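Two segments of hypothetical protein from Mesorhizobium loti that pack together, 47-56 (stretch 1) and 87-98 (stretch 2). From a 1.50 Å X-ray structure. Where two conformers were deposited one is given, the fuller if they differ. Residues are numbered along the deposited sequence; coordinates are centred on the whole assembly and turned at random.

Stretch 1 47-56: DYPSDPAEIV
Stretch 2 87-98: GYFGWSAFAAVN

No hydrogen bond crosses between the two stretches; the 501 Å² they bury, both sides summed, is held by van der Waals and aromatic contact. They run in the same direction: CA–CA distances are 6.9 Å for Tyr48–Tyr88, 5.3 Å for Ser50–Ala93 and 4.4 Å for Pro52–Val97. Stretch 1 is loop (Pro49 phi/psi -77/63, Ser50 -111/-11) until a 3-10 segment at 52-54. At its start, Asp51 OD1 accepts from Ala53 N at 3.0 Å, and Asp51 O from Glu54 N at 3.1 Å; Asp51 is chi1 t, its CB pointing away from stretch 2. In stretch 2, Gly87 (83/7) ends a helix in a Schellman motif, Phe89 is extended (-170/178), and Gly90 is the N-cap of helix 91-98.

Val97, chi1 t, covers the most surface (98 Å²). Val97 CG2 is 3.4 Å from both Pro49 O and Ser50 C and 4.0 Å from Pro52 CD; Val97 CG1 is 3.5 Å from Ile55 CD1 and also lies near Pro49 O. Ile55 is m,m with its CB directed toward the helix. Its two methyls let the Val97 side chain touch five residues of stretch 1. One turn earlier, Ala93 is small enough for Ser50 to come close, with Ser50 O 3.9 Å from Ala93 CB. Pro52 CG packs 3.9 Å from Ala96 CB.

Phe89 (64 Å²), chi1 p and chi2 -88°, points its CB toward stretch 1. One ring face takes Ser50 CA and Pro49 O, Phe89 CE1 lies 3.8 Å from Pro49 CD, and Phe89 CB approaches Ser50 CB at 3.6 Å.

Tyr48 (59 Å²; chi1 m, chi2 -75°) leaves its CA sideways, but its ring end comes nearer. Its edge meets the face of Tyr88 (m, -28°): centroids 4.9 Å apart, planes at 89°, Tyr48 CE1 to Tyr88 CD2 3.6 Å. Both tyrosines are exposed, a setting their polar hydroxyls suit.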

# COMPACT_ATOMS: atom_id res chain seq x y z
N ASP A 47 7.39 -14.67 5.96
CA ASP A 47 8.49 -14.80 5.02
C ASP A 47 7.99 -15.11 3.61
O ASP A 47 8.54 -14.59 2.64
CB ASP A 47 9.46 -15.91 5.45
CG ASP A 47 10.30 -15.54 6.66
OD1 ASP A 47 10.48 -14.34 6.95
OD2 ASP A 47 10.80 -16.48 7.33
N TYR A 48 6.97 -15.96 3.51
CA TYR A 48 6.54 -16.51 2.23
C TYR A 48 5.03 -16.38 2.09
O TYR A 48 4.31 -17.29 2.42
CB TYR A 48 6.96 -17.98 2.10
CG TYR A 48 8.40 -18.26 2.38
CD1 TYR A 48 9.38 -17.92 1.47
CD2 TYR A 48 8.79 -18.87 3.55
CE1 TYR A 48 10.72 -18.18 1.73
CE2 TYR A 48 10.11 -19.13 3.82
CZ TYR A 48 11.07 -18.78 2.92
OH TYR A 48 12.41 -19.05 3.18
N PRO A 49 4.53 -15.20 1.68
CA PRO A 49 3.10 -14.97 1.63
C PRO A 49 2.43 -15.63 0.42
O PRO A 49 1.88 -14.93 -0.43
CB PRO A 49 2.99 -13.45 1.57
CG PRO A 49 4.22 -13.02 0.90
CD PRO A 49 5.28 -13.96 1.35
N SER A 50 2.50 -16.96 0.36
CA SER A 50 1.96 -17.73 -0.79
C SER A 50 0.73 -18.58 -0.44
O SER A 50 0.09 -19.12 -1.36
CB SER A 50 3.04 -18.67 -1.31
OG SER A 50 3.40 -19.62 -0.30
N ASP A 51 0.39 -18.73 0.84
CA ASP A 51 -0.68 -19.65 1.25
C ASP A 51 -1.83 -18.83 1.79
O ASP A 51 -1.73 -18.24 2.86
CB ASP A 51 -0.15 -20.65 2.29
CG ASP A 51 -1.16 -21.76 2.59
OD1 ASP A 51 -2.35 -21.56 2.33
OD2 ASP A 51 -0.73 -22.86 3.05
N PRO A 52 -2.95 -18.76 1.05
CA PRO A 52 -4.04 -17.93 1.53
C PRO A 52 -4.59 -18.33 2.90
O PRO A 52 -5.08 -17.49 3.65
CB PRO A 52 -5.11 -18.05 0.46
CG PRO A 52 -4.61 -18.96 -0.55
CD PRO A 52 -3.25 -19.40 -0.25
N ALA A 53 -4.47 -19.60 3.22
CA ALA A 53 -4.97 -20.10 4.50
C ALA A 53 -4.24 -19.51 5.72
O ALA A 53 -4.79 -19.51 6.83
CB ALA A 53 -4.89 -21.63 4.53
N GLU A 54 -3.03 -19.03 5.53
CA GLU A 54 -2.21 -18.49 6.62
C GLU A 54 -2.45 -16.99 6.82
O GLU A 54 -1.95 -16.41 7.79
CB GLU A 54 -0.73 -18.75 6.35
CG GLU A 54 -0.38 -20.21 6.37
CD GLU A 54 1.10 -20.51 6.09
OE1 GLU A 54 1.88 -19.57 5.78
OE2 GLU A 54 1.47 -21.71 6.21
N ILE A 55 -3.19 -16.35 5.92
CA ILE A 55 -3.38 -14.89 6.03
C ILE A 55 -4.24 -14.51 7.24
O ILE A 55 -5.33 -15.07 7.46
CB ILE A 55 -4.02 -14.35 4.73
CG1 ILE A 55 -3.01 -14.40 3.59
CG2 ILE A 55 -4.57 -12.93 4.90
CD1 ILE A 55 -1.93 -13.27 3.64
N VAL A 56 -3.74 -13.54 8.01
CA VAL A 56 -4.46 -12.97 9.14
C VAL A 56 -4.35 -11.46 9.05
O VAL A 56 -3.25 -10.95 8.90
CB VAL A 56 -3.81 -13.44 10.46
CG1 VAL A 56 -4.46 -12.79 11.66
CG2 VAL A 56 -3.90 -14.95 10.55
N GLY A 87 11.50 -17.17 -6.69
CA GLY A 87 11.00 -18.53 -6.98
C GLY A 87 10.23 -19.17 -5.84
O GLY A 87 9.83 -20.36 -5.90
N TYR A 88 9.97 -18.40 -4.80
CA TYR A 88 9.24 -18.92 -3.66
C TYR A 88 7.77 -19.14 -3.99
O TYR A 88 7.09 -19.92 -3.32
CB TYR A 88 9.35 -17.94 -2.48
CG TYR A 88 10.75 -17.64 -2.00
CD1 TYR A 88 11.79 -18.54 -2.15
CD2 TYR A 88 11.00 -16.44 -1.36
CE1 TYR A 88 13.08 -18.24 -1.73
CE2 TYR A 88 12.27 -16.15 -0.89
CZ TYR A 88 13.30 -17.04 -1.08
OH TYR A 88 14.58 -16.72 -0.62
N PHE A 89 7.27 -18.38 -4.95
CA PHE A 89 5.89 -18.48 -5.46
C PHE A 89 5.77 -17.63 -6.73
O PHE A 89 6.73 -17.00 -7.16
CB PHE A 89 4.84 -18.14 -4.39
CG PHE A 89 4.98 -16.76 -3.80
CD1 PHE A 89 5.80 -16.55 -2.71
CD2 PHE A 89 4.24 -15.69 -4.28
CE1 PHE A 89 5.94 -15.29 -2.16
CE2 PHE A 89 4.35 -14.43 -3.72
CZ PHE A 89 5.22 -14.23 -2.66
N GLY A 90 4.58 -17.65 -7.33
CA GLY A 90 4.30 -16.90 -8.54
C GLY A 90 3.09 -16.00 -8.43
O GLY A 90 2.48 -15.85 -7.37
N TRP A 91 2.74 -15.39 -9.55
CA TRP A 91 1.60 -14.48 -9.60
C TRP A 91 0.29 -15.16 -9.30
O TRP A 91 -0.62 -14.51 -8.82
CB TRP A 91 1.53 -13.72 -10.91
CG TRP A 91 2.56 -12.63 -11.01
CD1 TRP A 91 3.54 -12.52 -11.93
CD2 TRP A 91 2.67 -11.45 -10.17
NE1 TRP A 91 4.28 -11.38 -11.72
CE2 TRP A 91 3.76 -10.70 -10.65
CE3 TRP A 91 1.95 -10.98 -9.06
CZ2 TRP A 91 4.16 -9.48 -10.08
CZ3 TRP A 91 2.35 -9.77 -8.48
CH2 TRP A 91 3.45 -9.05 -8.99
N SER A 92 0.16 -16.47 -9.57
CA SER A 92 -1.09 -17.15 -9.21
C SER A 92 -1.29 -17.25 -7.70
O SER A 92 -2.40 -17.05 -7.20
CB SER A 92 -1.14 -18.53 -9.86
OG SER A 92 -1.33 -18.36 -11.25
N ALA A 93 -0.21 -17.51 -6.99
CA ALA A 93 -0.27 -17.51 -5.54
C ALA A 93 -0.58 -16.10 -5.01
O ALA A 93 -1.38 -15.94 -4.09
CB ALA A 93 1.00 -18.02 -4.95
N PHE A 94 0.06 -15.07 -5.59
CA PHE A 94 -0.26 -13.70 -5.20
C PHE A 94 -1.75 -13.44 -5.39
O PHE A 94 -2.42 -12.84 -4.55
CB PHE A 94 0.55 -12.67 -6.01
CG PHE A 94 0.14 -11.25 -5.73
CD1 PHE A 94 0.58 -10.61 -4.57
CD2 PHE A 94 -0.72 -10.57 -6.55
CE1 PHE A 94 0.22 -9.34 -4.29
CE2 PHE A 94 -1.12 -9.30 -6.26
CZ PHE A 94 -0.65 -8.67 -5.14
N ALA A 95 -2.30 -13.87 -6.52
CA ALA A 95 -3.72 -13.63 -6.77
C ALA A 95 -4.60 -14.26 -5.69
O ALA A 95 -5.53 -13.64 -5.18
CB ALA A 95 -4.12 -14.17 -8.17
N ALA A 96 -4.30 -15.50 -5.33
CA ALA A 96 -5.05 -16.19 -4.28
C ALA A 96 -4.91 -15.54 -2.90
O ALA A 96 -5.88 -15.37 -2.17
CB ALA A 96 -4.61 -17.63 -4.21
N VAL A 97 -3.68 -15.20 -2.54
CA VAL A 97 -3.41 -14.60 -1.24
C VAL A 97 -4.01 -13.20 -1.16
O VAL A 97 -4.66 -12.84 -0.16
CB VAL A 97 -1.89 -14.56 -0.97
CG1 VAL A 97 -1.55 -13.66 0.23
CG2 VAL A 97 -1.37 -15.95 -0.76
N ASN A 98 -3.78 -12.40 -2.19
CA ASN A 98 -4.31 -11.04 -2.20
C ASN A 98 -5.83 -11.06 -2.20
O ASN A 98 -6.47 -10.25 -1.51
CB ASN A 98 -3.77 -10.21 -3.39
CG ASN A 98 -3.77 -8.74 -3.06
OD1 ASN A 98 -3.02 -8.32 -2.15
ND2 ASN A 98 -4.61 -7.95 -3.74